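Local coordinates for protein histidine kinase (Pseudomonas aeruginosa, PDB 7C1I) that probably relays phosphoryl groups between sensor kinases and response regulators, as a histidine-containing phosphotransfer (Hpt) protein of two-component signalling, at residues A[27-30]-A[31-35]; A[57-60]-A[61-65]; A[74-77]-A[78-82]; A[109-112]-A[113-116]. All coordinates share one frame; numbering follows the deposited sequence.

Contact 1: A[27-30]-A[31-35]; sequences DTFV and LDSEE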
loop_
_atom_site.group_PDB
_atom_site.type_symbol
_atom_site.label_atom_id
_atom_site.label_comp_id
_atom_site.label_asym_id
_atom_site.label_seq_id
_atom_site.Cartn_x
_atom_site.Cartn_y
_atom_site.Cartn_z
ATOM N N ASP A 27 -12.225 -14.857 -16.059
ATOM C CA ASP A 27 -12.547 -13.434 -16.349
ATOM C C ASP A 27 -13.555 -12.993 -15.281
ATOM O O ASP A 27 -13.444 -11.844 -14.813
ATOM C CB ASP A 27 -13.079 -13.207 -17.766
ATOM C CG ASP A 27 -11.963 -13.338 -18.789
ATOM O OD1 ASP A 27 -10.791 -13.166 -18.404
ATOM O OD2 ASP A 27 -12.373 -13.508 -19.953
ATOM N N THR A 28 -14.554 -13.859 -15.086
ATOM C CA THR A 28 -15.708 -13.443 -14.243
ATOM C C THR A 28 -15.189 -13.235 -12.816
ATOM O O THR A 28 -15.667 -12.209 -12.285
ATOM C CB THR A 28 -16.870 -14.443 -14.228
ATOM O OG1 THR A 28 -17.294 -14.473 -15.591
ATOM C CG2 THR A 28 -18.031 -14.007 -13.360
ATOM N N PHE A 29 -14.338 -14.174 -12.388
ATOM C CA PHE A 29 -13.805 -14.192 -11.001
ATOM C C PHE A 29 -13.071 -12.865 -10.780
ATOM O O PHE A 29 -13.195 -12.206 -9.731
ATOM C CB PHE A 29 -12.866 -15.361 -10.696
ATOM C CG PHE A 29 -12.280 -15.216 -9.313
ATOM C CD1 PHE A 29 -13.099 -15.412 -8.214
ATOM C CD2 PHE A 29 -10.953 -14.863 -9.138
ATOM C CE1 PHE A 29 -12.576 -15.454 -6.931
ATOM C CE2 PHE A 29 -10.480 -14.689 -7.846
ATOM C CZ PHE A 29 -11.279 -15.025 -6.777
ATOM N N VAL A 30 -12.316 -12.423 -11.790
ATOM C CA VAL A 30 -11.561 -11.140 -11.658
ATOM C C VAL A 30 -12.587 -10.024 -11.428
ATOM O O VAL A 30 -12.457 -9.164 -10.533
ATOM C CB VAL A 30 -10.587 -10.880 -12.823
ATOM C CG1 VAL A 30 -10.028 -9.466 -12.852
ATOM C CG2 VAL A 30 -9.515 -11.956 -12.765
ATOM N N LEU A 31 -13.586 -9.868 -12.304
ATOM C CA LEU A 31 -14.546 -8.736 -12.212
ATOM C C LEU A 31 -15.340 -8.878 -10.909
ATOM O O LEU A 31 -15.530 -7.824 -10.269
ATOM C CB LEU A 31 -15.450 -8.784 -13.448
ATOM C CG LEU A 31 -14.674 -8.397 -14.705
ATOM C CD1 LEU A 31 -15.555 -8.567 -15.933
ATOM C CD2 LEU A 31 -14.057 -7.007 -14.714
ATOM N N ASP A 32 -15.813 -10.075 -10.545
ATOM C CA ASP A 32 -16.640 -10.261 -9.322
ATOM C C ASP A 32 -15.784 -9.776 -8.147
ATOM O O ASP A 32 -16.290 -9.084 -7.241
ATOM C CB ASP A 32 -17.082 -11.718 -9.172
ATOM C CG ASP A 32 -18.207 -12.114 -10.114
ATOM O OD1 ASP A 32 -18.737 -11.241 -10.829
ATOM O OD2 ASP A 32 -18.412 -13.342 -10.050
ATOM N N SER A 33 -14.551 -10.287 -8.067
ATOM C CA SER A 33 -13.646 -10.019 -6.918
ATOM C C SER A 33 -13.380 -8.511 -6.848
ATOM O O SER A 33 -13.277 -7.986 -5.723
ATOM C CB SER A 33 -12.416 -10.884 -7.017
ATOM O OG SER A 33 -12.672 -12.280 -6.945
ATOM N N GLU A 34 -13.047 -7.828 -7.947
ATOM C CA GLU A 34 -12.781 -6.365 -7.967
ATOM C C GLU A 34 -14.037 -5.697 -7.392
ATOM O O GLU A 34 -13.818 -4.715 -6.660
ATOM C CB GLU A 34 -12.379 -5.931 -9.378
ATOM C CG GLU A 34 -10.977 -6.441 -9.663
ATOM C CD GLU A 34 -10.523 -6.069 -11.064
ATOM O OE1 GLU A 34 -11.400 -5.869 -11.929
ATOM O OE2 GLU A 34 -9.293 -6.187 -11.255
ATOM N N GLU A 35 -15.262 -5.959 -7.858
ATOM C CA GLU A 35 -16.456 -5.240 -7.337
ATOM C C GLU A 35 -16.572 -5.497 -5.831
ATOM O O GLU A 35 -16.869 -4.528 -5.104
ATOM C CB GLU A 35 -17.721 -5.695 -8.066
ATOM C CG GLU A 35 -18.968 -5.002 -7.547
ATOM C CD GLU A 35 -19.675 -5.581 -6.333
ATOM O OE1 GLU A 35 -20.354 -4.800 -5.639
ATOM O OE2 GLU A 35 -19.521 -6.801 -6.120
#

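Contact 2: A[57-60]-A[61-65]; sequences HSFK and GGSSN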
loop_
_atom_site.group_PDB
_atom_site.type_symbol
_atom_site.label_atom_id
_atom_site.label_comp_id
_atom_site.label_asym_id
_atom_site.label_seq_id
_atom_site.Cartn_x
_atom_site.Cartn_y
_atom_site.Cartn_z
ATOM N N HIS A 57 -18.210 -12.885 3.535
ATOM C CA HIS A 57 -18.746 -14.263 3.367
ATOM C C HIS A 57 -18.910 -14.567 1.873
ATOM O O HIS A 57 -18.535 -15.705 1.529
ATOM C CB HIS A 57 -20.090 -14.363 4.100
ATOM C CG HIS A 57 -20.713 -15.706 3.899
ATOM N ND1 HIS A 57 -21.646 -15.820 2.890
ATOM C CD2 HIS A 57 -20.569 -16.879 4.549
ATOM C CE1 HIS A 57 -22.064 -17.070 2.949
ATOM N NE2 HIS A 57 -21.330 -17.763 3.830
ATOM N N SER A 58 -19.445 -13.648 1.062
ATOM C CA SER A 58 -19.612 -14.004 -0.372
ATOM C C SER A 58 -18.222 -14.281 -0.955
ATOM O O SER A 58 -18.032 -15.261 -1.704
ATOM C CB SER A 58 -20.377 -12.951 -1.128
ATOM O OG SER A 58 -21.653 -12.775 -0.530
ATOM N N PHE A 59 -17.372 -13.279 -0.707
ATOM C CA PHE A 59 -16.028 -13.361 -1.340
ATOM C C PHE A 59 -15.315 -14.664 -0.965
ATOM O O PHE A 59 -14.547 -15.211 -1.785
ATOM C CB PHE A 59 -15.153 -12.175 -0.928
ATOM C CG PHE A 59 -13.969 -11.795 -1.780
ATOM C CD1 PHE A 59 -13.690 -12.407 -2.990
ATOM C CD2 PHE A 59 -13.220 -10.710 -1.356
ATOM C CE1 PHE A 59 -12.590 -11.956 -3.702
ATOM C CE2 PHE A 59 -12.126 -10.266 -2.081
ATOM C CZ PHE A 59 -11.843 -10.880 -3.279
ATOM N N LYS A 60 -15.501 -15.182 0.253
ATOM C CA LYS A 60 -14.910 -16.439 0.783
ATOM C C LYS A 60 -15.410 -17.555 -0.142
ATOM O O LYS A 60 -14.526 -18.314 -0.584
ATOM C CB LYS A 60 -15.339 -16.636 2.241
ATOM C CG LYS A 60 -14.838 -17.924 2.879
ATOM C CD LYS A 60 -15.375 -18.187 4.271
ATOM C CE LYS A 60 -16.859 -18.482 4.215
ATOM N NZ LYS A 60 -17.418 -18.763 5.559
ATOM N N GLY A 61 -16.731 -17.544 -0.347
ATOM C CA GLY A 61 -17.239 -18.586 -1.261
ATOM C C GLY A 61 -16.668 -18.497 -2.665
ATOM O O GLY A 61 -16.306 -19.536 -3.256
ATOM N N GLY A 62 -16.744 -17.321 -3.295
ATOM C CA GLY A 62 -16.285 -17.168 -4.688
ATOM C C GLY A 62 -14.815 -17.542 -4.770
ATOM O O GLY A 62 -14.368 -18.259 -5.691
ATOM N N SER A 63 -13.999 -17.140 -3.790
ATOM C CA SER A 63 -12.547 -17.459 -3.733
ATOM C C SER A 63 -12.381 -18.980 -3.658
ATOM O O SER A 63 -11.561 -19.578 -4.387
ATOM C CB SER A 63 -11.846 -16.734 -2.610
ATOM O OG SER A 63 -11.958 -15.358 -2.936
ATOM N N SER A 64 -13.179 -19.582 -2.771
ATOM C CA SER A 64 -13.063 -21.043 -2.518
ATOM C C SER A 64 -13.399 -21.810 -3.803
ATOM O O SER A 64 -12.600 -22.727 -4.089
ATOM C CB SER A 64 -14.072 -21.372 -1.446
ATOM O OG SER A 64 -14.081 -22.786 -1.316
ATOM N N ASN A 65 -14.381 -21.319 -4.565
ATOM C CA ASN A 65 -14.951 -21.989 -5.767
ATOM C C ASN A 65 -13.855 -21.997 -6.837
ATOM O O ASN A 65 -13.819 -22.860 -7.739
ATOM C CB ASN A 65 -16.181 -21.296 -6.357
ATOM C CG ASN A 65 -17.466 -21.276 -5.555
ATOM O OD1 ASN A 65 -17.489 -22.122 -4.664
ATOM N ND2 ASN A 65 -18.421 -20.450 -5.953
#

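Contact 3: A[74-77]-A[78-82]; sequences YCKE and LEESA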
loop_
_atom_site.group_PDB
_atom_site.type_symbol
_atom_site.label_atom_id
_atom_site.label_comp_id
_atom_site.label_asym_id
_atom_site.label_seq_id
_atom_site.Cartn_x
_atom_site.Cartn_y
_atom_site.Cartn_z
ATOM N N TYR A 74 -8.455 -15.214 4.254
ATOM C CA TYR A 74 -8.526 -13.817 4.760
ATOM C C TYR A 74 -10.002 -13.407 4.792
ATOM O O TYR A 74 -10.441 -12.637 5.669
ATOM C CB TYR A 74 -7.792 -12.826 3.853
ATOM C CG TYR A 74 -6.318 -13.134 3.775
ATOM C CD1 TYR A 74 -5.536 -13.205 4.916
ATOM C CD2 TYR A 74 -5.654 -13.139 2.559
ATOM C CE1 TYR A 74 -4.209 -13.593 4.842
ATOM C CE2 TYR A 74 -4.297 -13.398 2.476
ATOM C CZ TYR A 74 -3.548 -13.565 3.627
ATOM O OH TYR A 74 -2.221 -13.882 3.585
ATOM N N CYS A 75 -10.767 -13.760 3.755
ATOM C CA CYS A 75 -12.209 -13.395 3.736
ATOM C C CYS A 75 -12.869 -13.999 4.981
ATOM O O CYS A 75 -13.722 -13.315 5.579
ATOM C CB CYS A 75 -12.887 -14.001 2.513
ATOM S SG CYS A 75 -12.384 -13.221 0.957
ATOM N N LYS A 76 -12.536 -15.246 5.330
ATOM C CA LYS A 76 -13.147 -15.899 6.519
ATOM C C LYS A 76 -12.807 -15.137 7.805
ATOM O O LYS A 76 -13.688 -14.875 8.648
ATOM C CB LYS A 76 -12.631 -17.341 6.567
ATOM C CG LYS A 76 -13.116 -18.132 7.775
ATOM C CD LYS A 76 -12.496 -19.513 7.790
ATOM C CE LYS A 76 -12.916 -20.405 8.940
ATOM N NZ LYS A 76 -12.057 -20.184 10.128
ATOM N N GLU A 77 -11.554 -14.679 7.881
ATOM C CA GLU A 77 -11.151 -13.904 9.085
ATOM C C GLU A 77 -11.949 -12.601 9.197
ATOM O O GLU A 77 -12.386 -12.194 10.293
ATOM C CB GLU A 77 -9.660 -13.576 9.006
ATOM C CG GLU A 77 -8.723 -14.752 9.214
ATOM C CD GLU A 77 -7.299 -14.227 9.282
ATOM O OE1 GLU A 77 -6.613 -14.240 8.241
ATOM O OE2 GLU A 77 -6.856 -13.934 10.413
ATOM N N LEU A 78 -12.175 -11.934 8.062
ATOM C CA LEU A 78 -12.965 -10.675 8.033
ATOM C C LEU A 78 -14.403 -11.003 8.446
ATOM O O LEU A 78 -15.050 -10.209 9.158
ATOM C CB LEU A 78 -12.829 -9.955 6.688
ATOM C CG LEU A 78 -13.605 -8.641 6.630
ATOM C CD1 LEU A 78 -13.127 -7.721 7.744
ATOM C CD2 LEU A 78 -13.345 -8.056 5.250
ATOM N N GLU A 79 -14.998 -12.026 7.823
ATOM C CA GLU A 79 -16.419 -12.370 8.102
ATOM C C GLU A 79 -16.592 -12.590 9.609
ATOM O O GLU A 79 -17.505 -11.986 10.204
ATOM C CB GLU A 79 -16.705 -13.691 7.385
ATOM C CG GLU A 79 -18.150 -14.083 7.636
ATOM C CD GLU A 79 -18.403 -15.513 7.191
ATOM O OE1 GLU A 79 -19.559 -15.915 7.427
ATOM O OE2 GLU A 79 -17.505 -16.186 6.647
ATOM N N GLU A 80 -15.674 -13.364 10.195
ATOM C CA GLU A 80 -15.819 -13.796 11.612
ATOM C C GLU A 80 -15.586 -12.573 12.506
ATOM O O GLU A 80 -16.308 -12.439 13.513
ATOM C CB GLU A 80 -14.820 -14.904 11.948
ATOM C CG GLU A 80 -15.235 -16.189 11.254
ATOM C CD GLU A 80 -14.313 -17.366 11.521
ATOM O OE1 GLU A 80 -13.257 -17.217 12.167
ATOM O OE2 GLU A 80 -14.678 -18.456 11.036
ATOM N N SER A 81 -14.544 -11.783 12.230
ATOM C CA SER A 81 -14.301 -10.624 13.130
ATOM C C SER A 81 -15.440 -9.608 12.987
ATOM O O SER A 81 -15.958 -9.083 13.995
ATOM C CB SER A 81 -12.921 -10.060 12.908
ATOM O OG SER A 81 -12.726 -9.697 11.550
ATOM N N ALA A 82 -15.935 -9.299 11.784
ATOM C CA ALA A 82 -17.037 -8.347 11.519
ATOM C C ALA A 82 -18.283 -8.848 12.257
ATOM O O ALA A 82 -19.064 -8.029 12.782
ATOM C CB ALA A 82 -17.306 -8.037 10.065
#

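Contact 4: A[109-112]-A[113-116]; sequences KQER and QRYR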
loop_
_atom_site.group_PDB
_atom_site.type_symbol
_atom_site.label_atom_id
_atom_site.label_comp_id
_atom_site.label_asym_id
_atom_site.label_seq_id
_atom_site.Cartn_x
_atom_site.Cartn_y
_atom_site.Cartn_z
ATOM N N LYS A 109 -4.919 -13.927 -15.492
ATOM C CA LYS A 109 -4.767 -13.190 -16.775
ATOM C C LYS A 109 -3.742 -13.961 -17.616
ATOM O O LYS A 109 -3.970 -14.110 -18.835
ATOM C CB LYS A 109 -4.208 -11.799 -16.459
ATOM C CG LYS A 109 -5.251 -10.891 -15.821
ATOM C CD LYS A 109 -6.200 -10.355 -16.871
ATOM C CE LYS A 109 -7.385 -9.563 -16.360
ATOM N NZ LYS A 109 -8.097 -9.014 -17.539
ATOM N N GLN A 110 -2.717 -14.541 -16.983
ATOM C CA GLN A 110 -1.712 -15.338 -17.736
ATOM C C GLN A 110 -2.410 -16.525 -18.408
ATOM O O GLN A 110 -2.192 -16.802 -19.605
ATOM C CB GLN A 110 -0.577 -15.734 -16.789
ATOM C CG GLN A 110 0.558 -16.499 -17.451
ATOM C CD GLN A 110 1.612 -16.798 -16.413
ATOM O OE1 GLN A 110 1.319 -17.251 -15.309
ATOM N NE2 GLN A 110 2.866 -16.740 -16.830
ATOM N N GLU A 111 -3.139 -17.291 -17.589
ATOM C CA GLU A 111 -3.765 -18.556 -18.057
ATOM C C GLU A 111 -4.767 -18.130 -19.137
ATOM O O GLU A 111 -4.920 -18.827 -20.161
ATOM C CB GLU A 111 -4.503 -19.224 -16.896
ATOM C CG GLU A 111 -5.171 -20.504 -17.363
ATOM C CD GLU A 111 -4.245 -21.554 -17.953
ATOM O OE1 GLU A 111 -3.042 -21.556 -17.624
ATOM O OE2 GLU A 111 -4.791 -22.453 -18.625
ATOM N N ARG A 112 -5.569 -17.072 -18.989
ATOM C CA ARG A 112 -6.655 -16.686 -19.931
ATOM C C ARG A 112 -6.061 -16.504 -21.331
ATOM O O ARG A 112 -6.806 -16.655 -22.320
ATOM C CB ARG A 112 -7.370 -15.413 -19.467
ATOM C CG ARG A 112 -8.434 -14.815 -20.377
ATOM C CD ARG A 112 -9.551 -15.840 -20.451
ATOM N NE ARG A 112 -10.544 -15.338 -21.390
ATOM C CZ ARG A 112 -10.527 -15.489 -22.710
ATOM N NH1 ARG A 112 -9.493 -16.092 -23.269
ATOM N NH2 ARG A 112 -11.495 -15.017 -23.474
ATOM N N GLN A 113 -4.794 -16.095 -21.452
ATOM C CA GLN A 113 -4.209 -15.750 -22.776
ATOM C C GLN A 113 -4.037 -17.044 -23.578
ATOM O O GLN A 113 -3.767 -16.964 -24.792
ATOM C CB GLN A 113 -2.879 -15.050 -22.491
ATOM C CG GLN A 113 -3.094 -13.589 -22.124
ATOM C CD GLN A 113 -1.794 -12.986 -21.649
ATOM O OE1 GLN A 113 -0.761 -13.087 -22.307
ATOM N NE2 GLN A 113 -1.732 -12.416 -20.457
ATOM N N ARG A 114 -4.236 -18.230 -22.997
ATOM C CA ARG A 114 -4.087 -19.570 -23.624
ATOM C C ARG A 114 -5.385 -19.887 -24.375
ATOM O O ARG A 114 -5.303 -20.918 -25.075
ATOM C CB ARG A 114 -3.648 -20.670 -22.651
ATOM C CG ARG A 114 -2.320 -20.304 -22.003
ATOM C CD ARG A 114 -1.916 -21.311 -20.943
ATOM N NE ARG A 114 -1.503 -22.530 -21.624
ATOM C CZ ARG A 114 -2.254 -23.623 -21.681
ATOM N NH1 ARG A 114 -1.767 -24.652 -22.353
ATOM N NH2 ARG A 114 -3.368 -23.693 -20.976
ATOM N N TYR A 115 -6.427 -19.051 -24.321
ATOM C CA TYR A 115 -7.756 -19.369 -24.905
ATOM C C TYR A 115 -8.118 -18.202 -25.830
ATOM O O TYR A 115 -7.765 -17.025 -25.627
ATOM C CB TYR A 115 -8.810 -19.500 -23.801
ATOM C CG TYR A 115 -8.410 -20.607 -22.857
ATOM C CD1 TYR A 115 -7.632 -20.202 -21.785
ATOM C CD2 TYR A 115 -8.771 -21.942 -22.908
ATOM C CE1 TYR A 115 -7.146 -21.127 -20.877
ATOM C CE2 TYR A 115 -8.332 -22.853 -21.960
ATOM C CZ TYR A 115 -7.579 -22.440 -20.876
ATOM O OH TYR A 115 -6.966 -23.312 -20.023
ATOM N N ARG A 116 -8.966 -18.460 -26.833
ATOM C CA ARG A 116 -9.438 -17.383 -27.745
ATOM C C ARG A 116 -10.182 -16.301 -26.954
ATOM O O ARG A 116 -10.795 -16.556 -25.915
ATOM C CB ARG A 116 -10.407 -17.990 -28.765
ATOM C CG ARG A 116 -10.719 -17.069 -29.936
ATOM C CD ARG A 116 -11.516 -17.595 -31.115
ATOM N NE ARG A 116 -10.902 -18.765 -31.731
ATOM C CZ ARG A 116 -10.008 -18.789 -32.712
ATOM N NH1 ARG A 116 -9.543 -17.714 -33.325
ATOM N NH2 ARG A 116 -9.542 -19.963 -33.101
ATOM O OXT ARG A 116 -10.048 -15.189 -27.466
#

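Contact 1: A[27-30]-A[31-35]
Ser33 OG hydrogen-bonds to Phe29 O at 2.8 Å and at the same time sits over one face of the Phe29 ring. The hydroxyl oxygen lies 3.0 Å above the ring plane, displaced toward the rim. CZ of Phe29 comes closest, at 3.1 Å from Ser33 OG. The ring is placed there because CG is anti to the backbone N (chi1 175°). Ser33 OG is swung to the side of its own backbone N (chi1 -63°), which turns it back to the carbonyl one turn earlier. Phe29 O also takes the ordinary helix bond from Ser33 N at 2.9 Å. The two donors approach from opposite faces of the carbonyl plane. Thus a buried hydroxyl is satisfied within its own helix.

Two other pairs lie side by side and point the same way. CG2 of Thr28 runs beside the carboxylate of Asp32, 3.4 Å from OD2. CG1 of Val30 rests 3.7 Å from OE2 of Glu34.

Farther out, Glu34 forms a salt bridge with Arg105 and Asp27 one with Arg112, both on helix 90-112. Phe29 packs on Val104, while Ser33 meets Phe59 of helix 49-65. Phe29 and Ser33 therefore lie on the inward face of helix 22-45. This is a helical serine whose hydroxyl bonds to the i-4 carbonyl, here within the antiparallel helical bundle of an Hpt domain.

Contact 2: A[57-60]-A[61-65]
Phe59 and Ser63 meet one turn apart on helix 49-65, with Ser63 OG 3.4 Å from CD1 of the ring. The approach is oblique. The Phe59 ring is turned almost into the plane of its own CA, CB and CG (chi2 5°). This turn brings the CD1 and CE1 side of the ring to the serine. Ser63 OG lies beside its own backbone N (chi1 -64°) and bonds to Phe59 O at 2.8 Å. Ser63 N reaches Phe59 O, also at 2.8 Å, from the other face of the carbonyl plane.

The sequence from His57 to Gly61, His-Ser-Phe-Lys-Gly, matches the signature of Hpt domains. The helix bond from Gly61 N to His57 O is 3.2 Å long. His57 holds its imidazole well away from the next turn, at the protein surface. Lys60 leaves the helix with CG anti to the backbone N and then bends at its third torsion. Its amino group forms a salt bridge with Glu79 of helix 69-83. Gly61 brings only backbone to the side of the helix one turn beyond His57.

Phe59 also packs on Cys75 and Leu37, which places it between two neighbouring helices. The hydroxyl of Ser63 is buried, and its proton is spent on the carbonyl of Phe59. The chemistry is thus divided by face: aromatic ring and self-satisfied hydroxyl inside, imidazole outside. In relatives the histidine of this signature accepts the phosphoryl group. The exposed imidazole of His57 is consistent with that role.

Contact 3: A[74-77]-A[78-82]
Lys76 and Glu80 form an i to i+4 salt bridge on the outer side of helix 69-83, one of the helices of the Hpt bundle. Their side chains cross at a slant. Lys76 runs out fully extended as far as CE and turns only at its last torsion (chi4 -87°), which tips NZ toward the glutamate. Lys76 NZ then lies 3.3 Å from Glu80 OE2 and 3.8 Å from Glu80 OE1. The hydrogen bond in this bridge is weak. The aliphatic part of the lysine contributes as well: Lys76 CE lies 3.4 Å and Lys76 CG 3.6 Å from Glu80 OE2. On the other partner, Glu80 CG passes 3.3 Å from Lys76 O, so its methylene chain lies back along the helix.

The other acidic side chains are oriented elsewhere. Glu79 turns to Lys60 of helix 49-65, and Glu77 forms a salt bridge with Arg89, beyond the end of the helix. Cys75 and Leu78 serve the buried side: Cys75 packs on Met97, Leu78 on Ala90.

Ser81 meets the preceding turn through its hydroxyl. Ser81 OG stands between the backbone N and the carbonyl carbon (chi1 56°) and bonds to Glu77 O at 2.8 Å. Ser81 N, 2.9 Å from Glu77 O, comes to that oxygen from the opposite face of the carbonyl plane.

Contact 4: A[109-112]-A[113-116]
Arg112 to Tyr115 form a type I beta turn in which the chain leaves the end of helix 90-112. Tyr115 N bonds to Arg112 O at 3.1 Å, and Arg114 N to Glu111 O at 3.0 Å. Both are i+3 to i bonds, and both donors stand above the carbonyl planes.

Arg112 bends at its second torsion (chi2 65°) and turns its guanidinium to the chain end. Arg112 NH1 and NH2 both hold Arg116 O, each at 3.0 Å. NH1 also makes a weak bond to Tyr115 O, while NE forms a salt bridge with Asp27. Arg114 NH2 forms a salt bridge with Glu111 OE2 at 3.0 Å, on the syn side but tilted out of the carboxylate plane. The two groups' planes are 41° apart. Tyr115 OH lies 2.7 Å from Glu111 OE2, and Gln15 is a further partner of this hydroxyl. Tyr115 also packs on Pro23. Gln113 NE2 bonds weakly to Lys109 O, and its stronger partner is Gly47 O of the second subunit.

Arg116 O belongs to the terminal carboxylate. The two bonds to it probably offset part of that charge, although Arg112 is also paired with Asp27, and restrain the last residues against the helix end.

In the fold
All four contacts are local, and they follow one another along the chain without nesting or crossing. None closes a long loop. Contact 1 lies on helix 22-45 and contact 2 on helix 49-65, the next in sequence. They touch where Phe29 CE1 is 3.6 Å from Gly62 O. Contact 3 lies on helix 69-83, and a salt bridge and packing join it to contact 2. Contacts 1 and 3 stay apart, on opposite sides of the chain's centre. Contact 4 closes the turn after helix 90-112. It is tied back to contact 1 through Asp27 and lies farthest from contact 3, with centres about 31 Å apart.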